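Local coordinates for protein Succinylglutamatedesuccinylase/aspartoacylase (Rhodobacter sphaeroides 2.4.1, PDB 3CDX) that probably hydrolyses carbon-nitrogen bonds in linear amides as a metal-dependent enzyme of the succinylglutamate desuccinylase/aspartoacylase type, at residues R78-R81 with P82-Q86; G124-S127 with Q128-H132; E224-R227 with I228-G232; L234-L237 with K238-V242. One frame throughout, in Å; residues are numbered along the deposited sequence.

Interaction 1. Residues R78-R81 with P82-Q86; sequences RRLR and PEEVQ
Glu84 OE2 is drawn on twice by Arg81: the backbone Arg81 N donates to it at 2.8 Å, and the guanidinium Arg81 NE lies 3.3 Å from it. Arg81, Glu83 and Glu84 form a salt-bridge network around a 3-10 turn that leads from helix 68-79 into strand 87-92. The amide hydrogen is directed at the oxygen, on the anti side of the carboxylate, whereas NE meets it from well outside the guanidinium plane, an attraction of charges only. Instead, a bend at chi3 (-71°) brings the Arg81 guanidinium over the Glu84 side chain, its plane stacked 27° from that of the carboxylate and Glu84 CG lying toward its rim. Glu83 takes another approach: its OE2 sits 3.2 Å from Arg81 NH1, at the edge and near the guanidinium plane. With two acids around it, the arginine is probably well compensated at this exposed corner. The backbone closes the turn, Glu84 N donating to Arg81 O at 3.0 Å from above the carbonyl plane. Proline suits the first residue of the 3-10 segment, since its ring holds phi near the value needed. Beneath the charged layer, Leu80 and Val85 turn inward onto Val48 of strand 40-50, where branched hydrocarbon is appropriate. Their side chains meet at about a right angle, Leu80 CD1 resting 3.9 Å from Val85 CG2.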
loop_
_atom_site.group_PDB
_atom_site.type_symbol
_atom_site.label_atom_id
_atom_site.label_comp_id
_atom_site.label_asym_id
_atom_site.label_seq_id
_atom_site.Cartn_x
_atom_site.Cartn_y
_atom_site.Cartn_z
ATOM N N ARG A 78 -32.453 -10.355 16.575
ATOM C CA ARG A 78 -33.605 -10.108 15.719
ATOM C C ARG A 78 -34.902 -10.752 16.263
ATOM O O ARG A 78 -35.991 -10.216 16.049
ATOM C CB ARG A 78 -33.322 -10.591 14.276
ATOM C CG ARG A 78 -34.405 -10.228 13.258
ATOM C CD ARG A 78 -34.016 -10.595 11.808
ATOM N NE ARG A 78 -33.624 -11.994 11.668
ATOM C CZ ARG A 78 -34.488 -12.991 11.492
ATOM N NH1 ARG A 78 -35.788 -12.744 11.446
ATOM N NH2 ARG A 78 -34.056 -14.242 11.393
ATOM N N ARG A 79 -34.753 -11.899 16.931
ATOM C CA ARG A 79 -35.869 -12.770 17.343
ATOM C C ARG A 79 -36.359 -12.543 18.782
ATOM O O ARG A 79 -37.566 -12.572 19.031
ATOM C CB ARG A 79 -35.479 -14.237 17.207
ATOM C CG ARG A 79 -35.414 -14.778 15.772
ATOM C CD ARG A 79 -34.902 -16.246 15.784
ATOM N NE ARG A 79 -34.354 -16.678 14.489
ATOM C CZ ARG A 79 -34.185 -17.955 14.108
ATOM N NH1 ARG A 79 -34.528 -18.969 14.913
ATOM N NH2 ARG A 79 -33.688 -18.221 12.908
ATOM N N LEU A 80 -35.427 -12.332 19.716
ATOM C CA LEU A 80 -35.729 -12.217 21.153
ATOM C C LEU A 80 -36.717 -11.098 21.519
ATOM O O LEU A 80 -36.551 -9.962 21.101
ATOM C CB LEU A 80 -34.420 -12.045 21.948
ATOM C CG LEU A 80 -34.457 -12.035 23.486
ATOM C CD1 LEU A 80 -34.891 -13.383 24.086
ATOM C CD2 LEU A 80 -33.125 -11.575 24.069
ATOM N N ARG A 81 -37.723 -11.408 22.333
ATOM C CA ARG A 81 -38.792 -10.435 22.688
ATOM C C ARG A 81 -38.810 -10.090 24.175
ATOM O O ARG A 81 -38.505 -10.939 25.006
ATOM C CB ARG A 81 -40.174 -10.966 22.297
ATOM C CG ARG A 81 -40.421 -11.119 20.803
ATOM C CD ARG A 81 -41.553 -12.112 20.547
ATOM N NE ARG A 81 -41.199 -13.519 20.836
ATOM C CZ ARG A 81 -41.991 -14.386 21.501
ATOM N NH1 ARG A 81 -43.167 -13.986 21.993
ATOM N NH2 ARG A 81 -41.596 -15.644 21.715
ATOM N N PRO A 82 -39.175 -8.842 24.515
ATOM C CA PRO A 82 -39.159 -8.416 25.930
ATOM C C PRO A 82 -39.943 -9.331 26.874
ATOM O O PRO A 82 -39.511 -9.594 27.998
ATOM C CB PRO A 82 -39.731 -6.985 25.892
ATOM C CG PRO A 82 -39.609 -6.540 24.490
ATOM C CD PRO A 82 -39.588 -7.753 23.603
ATOM N N GLU A 83 -41.051 -9.871 26.382
ATOM C CA GLU A 83 -41.903 -10.733 27.170
ATOM C C GLU A 83 -41.304 -12.103 27.518
ATOM O O GLU A 83 -41.801 -12.758 28.437
ATOM C CB GLU A 83 -43.257 -10.893 26.474
ATOM C CG GLU A 83 -43.220 -11.890 25.341
ATOM C CD GLU A 83 -44.330 -11.663 24.349
ATOM O OE1 GLU A 83 -44.418 -10.541 23.796
ATOM O OE2 GLU A 83 -45.113 -12.613 24.116
ATOM N N GLU A 84 -40.265 -12.559 26.813
ATOM C CA GLU A 84 -39.619 -13.830 27.216
ATOM C C GLU A 84 -38.535 -13.615 28.273
ATOM O O GLU A 84 -37.922 -14.584 28.755
ATOM C CB GLU A 84 -38.965 -14.563 26.033
ATOM C CG GLU A 84 -39.680 -14.531 24.690
ATOM C CD GLU A 84 -38.752 -14.953 23.560
ATOM O OE1 GLU A 84 -38.308 -16.124 23.570
ATOM O OE2 GLU A 84 -38.461 -14.119 22.664
ATOM N N VAL A 85 -38.292 -12.355 28.620
ATOM C CA VAL A 85 -37.105 -11.954 29.386
ATOM C C VAL A 85 -37.392 -11.537 30.829
ATOM O O VAL A 85 -38.336 -10.786 31.091
ATOM C CB VAL A 85 -36.333 -10.857 28.603
ATOM C CG1 VAL A 85 -35.381 -10.051 29.473
ATOM C CG2 VAL A 85 -35.598 -11.502 27.443
ATOM N N GLN A 86 -36.585 -12.065 31.752
ATOM C CA GLN A 86 -36.569 -11.624 33.147
ATOM C C GLN A 86 -35.185 -11.148 33.551
ATOM O O GLN A 86 -34.336 -11.914 34.028
ATOM C CB GLN A 86 -37.129 -12.696 34.102
ATOM C CG GLN A 86 -38.643 -12.908 33.970
ATOM C CD GLN A 86 -39.471 -11.746 34.506
ATOM O OE1 GLN A 86 -39.136 -11.144 35.536
ATOM N NE2 GLN A 86 -40.559 -11.422 33.807
#

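Interaction 2. Residues G124-S127 with Q128-H132; sequences GTFS and QMLAH
The carbonyls of Thr125, Phe126 and Ser127 receive the amides of Met129, Leu130 and Ala131, each at a heavy-atom distance of 2.9 Å, and so start helix 126-138. Thr125 holds the N-cap position, yet its hydroxyl makes no capping bond and goes instead to Asp110, which also takes Ser127 OG. What closes this end resembles one half of a capping box: Gln128, three residues on, turns its side chain back so that OE1 accepts from Thr125 N at 3.0 Å. The donor lies in the carbonyl plane, on a lone pair. Gln128 CG stands anti to the carbonyl carbon (chi1 -61°) and the chain then runs extended, which carries the amide back to the cap. Glycine suits position 124, because a CB there would clash with Gln128 OE1. A leucine at Gln128 would probably leave Thr125 N without its acceptor and the first turn less firmly closed. On the buried flank, Phe126 and Leu130 run side by side, Phe126 CE2 lying 3.9 Å from Leu130 CD2. Met129 also packs on Ala29 of strand 21-30, and its chain bends at the sulfur to bring CE obliquely to the Phe126 ring, 3.7 Å from Phe126 CD1.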
loop_
_atom_site.group_PDB
_atom_site.type_symbol
_atom_site.label_atom_id
_atom_site.label_comp_id
_atom_site.label_asym_id
_atom_site.label_seq_id
_atom_site.Cartn_x
_atom_site.Cartn_y
_atom_site.Cartn_z
ATOM N N GLY A 124 -7.513 8.001 21.886
ATOM C CA GLY A 124 -6.590 7.367 20.960
ATOM C C GLY A 124 -7.208 7.074 19.601
ATOM O O GLY A 124 -8.236 7.667 19.202
ATOM N N THR A 125 -6.564 6.153 18.888
ATOM C CA THR A 125 -7.030 5.780 17.571
ATOM C C THR A 125 -8.327 4.945 17.642
ATOM O O THR A 125 -8.781 4.551 18.726
ATOM C CB THR A 125 -5.954 5.001 16.815
ATOM O OG1 THR A 125 -5.689 3.776 17.511
ATOM C CG2 THR A 125 -4.681 5.848 16.642
ATOM N N PHE A 126 -8.908 4.664 16.473
ATOM C CA PHE A 126 -10.264 4.126 16.417
ATOM C C PHE A 126 -10.428 2.892 17.314
ATOM O O PHE A 126 -11.367 2.810 18.096
ATOM C CB PHE A 126 -10.650 3.773 14.990
ATOM C CG PHE A 126 -12.081 3.277 14.880
ATOM C CD1 PHE A 126 -13.125 4.173 14.714
ATOM C CD2 PHE A 126 -12.374 1.927 15.034
ATOM C CE1 PHE A 126 -14.433 3.719 14.658
ATOM C CE2 PHE A 126 -13.672 1.466 14.991
ATOM C CZ PHE A 126 -14.704 2.364 14.798
ATOM N N SER A 127 -9.490 1.948 17.205
ATOM C CA SER A 127 -9.612 0.669 17.890
ATOM C C SER A 127 -9.504 0.878 19.409
ATOM O O SER A 127 -10.215 0.236 20.161
ATOM C CB SER A 127 -8.524 -0.320 17.407
ATOM O OG SER A 127 -8.668 -0.602 16.037
ATOM N N GLN A 128 -8.620 1.793 19.817
ATOM C CA GLN A 128 -8.452 2.177 21.215
ATOM C C GLN A 128 -9.700 2.848 21.787
ATOM O O GLN A 128 -10.066 2.604 22.945
ATOM C CB GLN A 128 -7.230 3.099 21.406
ATOM C CG GLN A 128 -5.846 2.515 21.019
ATOM C CD GLN A 128 -4.714 3.523 21.233
ATOM O OE1 GLN A 128 -4.726 4.629 20.677
ATOM N NE2 GLN A 128 -3.744 3.149 22.058
ATOM N N MET A 129 -10.340 3.705 20.983
ATOM C CA MET A 129 -11.555 4.421 21.409
ATOM C C MET A 129 -12.763 3.460 21.503
ATOM O O MET A 129 -13.617 3.536 22.413
ATOM C CB MET A 129 -11.809 5.570 20.398
ATOM C CG MET A 129 -13.262 6.036 20.282
ATOM S SD MET A 129 -13.641 7.247 18.957
ATOM C CE MET A 129 -14.237 6.019 17.724
ATOM N N LEU A 130 -12.819 2.534 20.561
ATOM C CA LEU A 130 -13.837 1.494 20.598
ATOM C C LEU A 130 -13.613 0.537 21.782
ATOM O O LEU A 130 -14.555 0.149 22.440
ATOM C CB LEU A 130 -13.911 0.737 19.241
ATOM C CG LEU A 130 -14.929 -0.402 19.164
ATOM C CD1 LEU A 130 -16.386 0.142 19.515
ATOM C CD2 LEU A 130 -14.859 -1.047 17.768
ATOM N N ALA A 131 -12.376 0.151 22.057
ATOM C CA ALA A 131 -12.123 -0.709 23.200
ATOM C C ALA A 131 -12.568 0.017 24.480
ATOM O O ALA A 131 -13.179 -0.587 25.339
ATOM C CB ALA A 131 -10.666 -1.090 23.275
ATOM N N HIS A 132 -12.269 1.321 24.600
ATOM C CA HIS A 132 -12.686 2.078 25.791
ATOM C C HIS A 132 -14.216 2.122 25.981
ATOM O O HIS A 132 -14.736 1.887 27.090
ATOM C CB HIS A 132 -12.094 3.491 25.796
ATOM C CG HIS A 132 -12.697 4.391 26.838
ATOM N ND1 HIS A 132 -13.741 5.254 26.559
ATOM C CD2 HIS A 132 -12.408 4.555 28.157
ATOM C CE1 HIS A 132 -14.076 5.901 27.665
ATOM N NE2 HIS A 132 -13.284 5.497 28.648
#

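Interaction 3. Residues E224-R227 with I228-G232; sequences EGVR and IGKRG
Arg227 leaves helix 223-239 beside Ile228 and folds back along the helix surface, making an i to i+3 salt bridge with Glu224 one turn earlier. Its CB lies close to the amide of Ile228, and CG stands anti to the backbone N (chi1 -175°). The chain stays extended through CD and then bends at chi3 (62°), which swings the guanidinium toward the helix N-terminus. There NE donates to Glu224 OE1 at 2.9 Å and NH2 to Glu224 OE2 at 2.8 Å, a side-on pair of nearly straight bonds, both oxygens being in the guanidinium plane and met on their syn sides. This pair of hydrogen bonds fixes the rotation of both flat groups. Glu224 OE1 has a second cationic partner in Arg252, so the carboxylate is shared between two arginines. Over one face of the Arg227 guanidinium lies the hydrocarbon cover of buried Ile228; in the conformer given, Ile228 CD1 is 3.6 Å from Arg227 NH2, though a second conformer makes this less certain. A methionine in place of Arg227 lacks both donors, and Glu224 OE2 would probably lose its salt-bridge mate, leaving the carboxylate freer to turn. Further along, Lys230 lays its own CG 3.3 Å from Val226 O, while the backbone runs in regular helical bonds from Ile228 N to Glu224 O through Arg231 N to Arg227 O. Arg231 is anchored by the carbonyls of Gly183 and Ala250, which probably offsets its proximity to a like charge: its NH1 is 4.3 Å from Arg227 NH1.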
loop_
_atom_site.group_PDB
_atom_site.type_symbol
_atom_site.label_atom_id
_atom_site.label_comp_id
_atom_site.label_asym_id
_atom_site.label_seq_id
_atom_site.Cartn_x
_atom_site.Cartn_y
_atom_site.Cartn_z
ATOM N N GLU A 224 -21.149 -26.590 12.532
ATOM C CA GLU A 224 -21.329 -27.091 13.899
ATOM C C GLU A 224 -21.098 -25.976 14.903
ATOM O O GLU A 224 -21.781 -25.919 15.929
ATOM C CB GLU A 224 -20.371 -28.246 14.181
ATOM C CG GLU A 224 -20.912 -29.572 13.738
ATOM C CD GLU A 224 -22.127 -30.003 14.577
ATOM O OE1 GLU A 224 -23.281 -29.738 14.123
ATOM O OE2 GLU A 224 -21.908 -30.564 15.688
ATOM N N GLY A 225 -20.125 -25.101 14.595
ATOM C CA GLY A 225 -19.811 -23.947 15.391
ATOM C C GLY A 225 -20.971 -22.985 15.498
ATOM O O GLY A 225 -21.210 -22.428 16.552
ATOM N N VAL A 226 -21.695 -22.772 14.399
ATOM C CA VAL A 226 -22.873 -21.910 14.407
ATOM C C VAL A 226 -23.969 -22.565 15.279
ATOM O O VAL A 226 -24.619 -21.873 16.062
ATOM C CB VAL A 226 -23.398 -21.672 12.974
ATOM C CG1 VAL A 226 -24.772 -21.018 12.982
ATOM C CG2 VAL A 226 -22.385 -20.825 12.122
ATOM N N ARG A 227 -24.164 -23.882 15.141
ATOM C CA ARG A 227 -25.177 -24.606 15.903
ATOM C C ARG A 227 -24.852 -24.561 17.410
ATOM O O ARG A 227 -25.692 -24.262 18.193
ATOM C CB ARG A 227 -25.279 -26.073 15.434
ATOM C CG ARG A 227 -26.452 -26.877 16.129
ATOM C CD ARG A 227 -26.493 -28.377 15.710
ATOM N NE ARG A 227 -25.255 -29.068 16.101
ATOM C CZ ARG A 227 -24.990 -29.510 17.338
ATOM N NH1 ARG A 227 -25.863 -29.344 18.324
ATOM N NH2 ARG A 227 -23.849 -30.115 17.597
ATOM N N ILE A 228 -23.611 -24.839 17.778
ATOM C CA ILE A 228 -23.207 -24.872 19.188
ATOM C C ILE A 228 -23.278 -23.474 19.810
ATOM O O ILE A 228 -23.743 -23.306 20.945
ATOM C CB ILE A 228 -21.830 -25.560 19.339
ATOM C CG1 ILE A 228 -21.971 -27.077 19.100
ATOM C CG2 ILE A 228 -21.135 -25.218 20.681
ATOM C CD1 ILE A 228 -22.686 -27.878 20.221
ATOM N N GLY A 229 -22.868 -22.466 19.048
ATOM C CA GLY A 229 -22.964 -21.085 19.493
ATOM C C GLY A 229 -24.377 -20.567 19.663
ATOM O O GLY A 229 -24.683 -19.931 20.665
ATOM N N LYS A 230 -25.254 -20.821 18.704
ATOM C CA LYS A 230 -26.659 -20.431 18.831
ATOM C C LYS A 230 -27.318 -21.074 20.076
ATOM O O LYS A 230 -27.966 -20.386 20.890
ATOM C CB LYS A 230 -27.451 -20.861 17.600
ATOM C CG LYS A 230 -27.303 -19.986 16.323
ATOM C CD LYS A 230 -28.300 -20.441 15.208
ATOM C CE LYS A 230 -28.468 -19.371 14.131
ATOM N NZ LYS A 230 -29.500 -19.655 13.071
ATOM N N ARG A 231 -27.177 -22.392 20.218
ATOM C CA ARG A 231 -27.682 -23.084 21.426
ATOM C C ARG A 231 -27.007 -22.556 22.719
ATOM O O ARG A 231 -27.654 -22.402 23.730
ATOM C CB ARG A 231 -27.515 -24.600 21.281
ATOM C CG ARG A 231 -28.196 -25.438 22.388
ATOM C CD ARG A 231 -27.907 -26.915 22.266
ATOM N NE ARG A 231 -26.561 -27.256 22.696
ATOM C CZ ARG A 231 -26.104 -28.503 22.780
ATOM N NH1 ARG A 231 -26.894 -29.522 22.485
ATOM N NH2 ARG A 231 -24.881 -28.733 23.191
ATOM N N GLY A 232 -25.701 -22.301 22.682
ATOM C CA GLY A 232 -24.975 -21.956 23.910
ATOM C C GLY A 232 -25.443 -20.666 24.527
ATOM O O GLY A 232 -25.465 -20.534 25.758
#

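Interaction 4. Residues L234-L237 with K238-V242; sequences LNVL and KHMGV
Leu237 O accepts Val242 N at 2.9 Å across the last turn of helix 223-239, the long backbone bond of a Schellman motif. Its companion runs from Gly241 N to Lys238 O at 3.0 Å. Gly241 has a positive phi (77°), a conformation that glycine adopts without strain. Ahead of the motif the backbone is ordinary helix, with Lys238 N bonded to Leu234 O and His239 N to Asn235 O; Met240 N bonds to Val236 O and more weakly to Leu237 O. Apolar packing turns the helix flank to the sheet. Leu237 and Val242 both pack on Val56 of strand 55-60, and Val236 and Met240 reach Val146 and Ile144 of strand 144-148, so hydrocarbon residues suit these places; between them Val236 CG1 and Met240 CG stand 4.5 Å apart. The polar contacts lie on the other flank. Asn235 is buried, yet its ND2 is satisfied by the carbonyls of Glu248 and Phe182, tying the helix to neighbouring segments. Lys238 runs extended beyond CG, which passes 3.3 Å from Leu234 O, and its length carries NZ to a water. That water accepts from Lys238 NZ at 2.9 Å and donates to Asn235 OD1 at 2.6 Å.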
loop_
_atom_site.group_PDB
_atom_site.type_symbol
_atom_site.label_atom_id
_atom_site.label_comp_id
_atom_site.label_asym_id
_atom_site.label_seq_id
_atom_site.Cartn_x
_atom_site.Cartn_y
_atom_site.Cartn_z
ATOM N N LEU A 234 -28.520 -19.245 24.184
ATOM C CA LEU A 234 -29.840 -19.550 24.773
ATOM C C LEU A 234 -29.682 -20.262 26.111
ATOM O O LEU A 234 -30.297 -19.861 27.082
ATOM C CB LEU A 234 -30.669 -20.452 23.853
ATOM C CG LEU A 234 -31.304 -19.838 22.618
ATOM C CD1 LEU A 234 -31.932 -20.963 21.783
ATOM C CD2 LEU A 234 -32.331 -18.770 22.977
ATOM N N ASN A 235 -28.863 -21.319 26.132
ATOM C CA ASN A 235 -28.511 -22.041 27.356
ATOM C C ASN A 235 -27.974 -21.123 28.448
ATOM O O ASN A 235 -28.322 -21.273 29.624
ATOM C CB ASN A 235 -27.439 -23.095 27.087
ATOM C CG ASN A 235 -27.970 -24.352 26.421
ATOM O OD1 ASN A 235 -29.167 -24.507 26.198
ATOM N ND2 ASN A 235 -27.056 -25.251 26.079
ATOM N N VAL A 236 -27.120 -20.171 28.076
ATOM C CA VAL A 236 -26.564 -19.286 29.060
ATOM C C VAL A 236 -27.710 -18.448 29.657
ATOM O O VAL A 236 -27.759 -18.231 30.871
ATOM C CB VAL A 236 -25.448 -18.397 28.519
ATOM C CG1 VAL A 236 -25.343 -17.180 29.381
ATOM C CG2 VAL A 236 -24.073 -19.169 28.543
ATOM N N LEU A 237 -28.632 -18.000 28.806
ATOM C CA LEU A 237 -29.769 -17.195 29.276
ATOM C C LEU A 237 -30.690 -17.985 30.222
ATOM O O LEU A 237 -31.243 -17.426 31.184
ATOM C CB LEU A 237 -30.587 -16.706 28.088
ATOM C CG LEU A 237 -29.959 -15.663 27.153
ATOM C CD1 LEU A 237 -31.015 -15.163 26.121
ATOM C CD2 LEU A 237 -29.333 -14.489 27.919
ATOM N N LYS A 238 -30.891 -19.256 29.887
ATOM C CA LYS A 238 -31.662 -20.192 30.697
ATOM C C LYS A 238 -30.977 -20.429 32.046
ATOM O O LYS A 238 -31.627 -20.324 33.087
ATOM C CB LYS A 238 -31.907 -21.511 29.933
ATOM C CG LYS A 238 -32.787 -21.301 28.702
ATOM C CD LYS A 238 -32.905 -22.571 27.913
ATOM C CE LYS A 238 -33.929 -22.432 26.806
ATOM N NZ LYS A 238 -33.726 -23.586 25.826
ATOM N N HIS A 239 -29.666 -20.692 32.012
ATOM C CA HIS A 239 -28.842 -20.838 33.196
ATOM C C HIS A 239 -28.986 -19.639 34.114
ATOM O O HIS A 239 -29.039 -19.765 35.329
ATOM C CB HIS A 239 -27.381 -20.986 32.806
ATOM C CG HIS A 239 -26.431 -21.011 33.967
ATOM N ND1 HIS A 239 -26.337 -22.081 34.830
ATOM C CD2 HIS A 239 -25.508 -20.112 34.384
ATOM C CE1 HIS A 239 -25.407 -21.838 35.741
ATOM N NE2 HIS A 239 -24.879 -20.654 35.487
ATOM N N MET A 240 -29.055 -18.457 33.545
ATOM C CA MET A 240 -29.039 -17.297 34.404
ATOM C C MET A 240 -30.437 -16.929 34.882
ATOM O O MET A 240 -30.585 -16.004 35.690
ATOM C CB MET A 240 -28.353 -16.116 33.700
ATOM C CG MET A 240 -26.855 -16.345 33.522
ATOM S SD MET A 240 -25.809 -16.296 34.990
ATOM C CE MET A 240 -26.060 -14.568 35.412
ATOM N N GLY A 241 -31.438 -17.655 34.364
ATOM C CA GLY A 241 -32.851 -17.446 34.690
ATOM C C GLY A 241 -33.485 -16.250 34.014
ATOM O O GLY A 241 -34.479 -15.698 34.503
ATOM N N VAL A 242 -32.923 -15.846 32.872
ATOM C CA VAL A 242 -33.393 -14.670 32.124
ATOM C C VAL A 242 -34.512 -15.071 31.148
ATOM O O VAL A 242 -35.412 -14.302 30.876
ATOM C CB VAL A 242 -32.193 -13.939 31.415
ATOM C CG1 VAL A 242 -32.651 -12.795 30.525
ATOM C CG2 VAL A 242 -31.215 -13.447 32.449
HETATM O O HOH W 1 -31.187 -24.064 24.561
#

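How the interactions relate
Interactions 1 and 4 are joined directly: Gln86 N probably donates to Val242 O at 2.7 Å, and Val85 CG1 meets Val242 CG1 at 4.0 Å, so the turn after helix 68-79 is pinned to the end of helix 223-239. Interactions 3 and 4 share that helix, their centres about 15 Å apart. Asp75 relates 1 to 3, pairing with Arg79 and, weakly, with Lys230. Interaction 2 stands apart, its centre about 30 Å from that of interaction 3, on the opposite side of the chain's centre. Both nonetheless approach the calcium site: the side chain of Ser127 is about 9 Å from that of His63, and Val226 about 11 Å from Glu66.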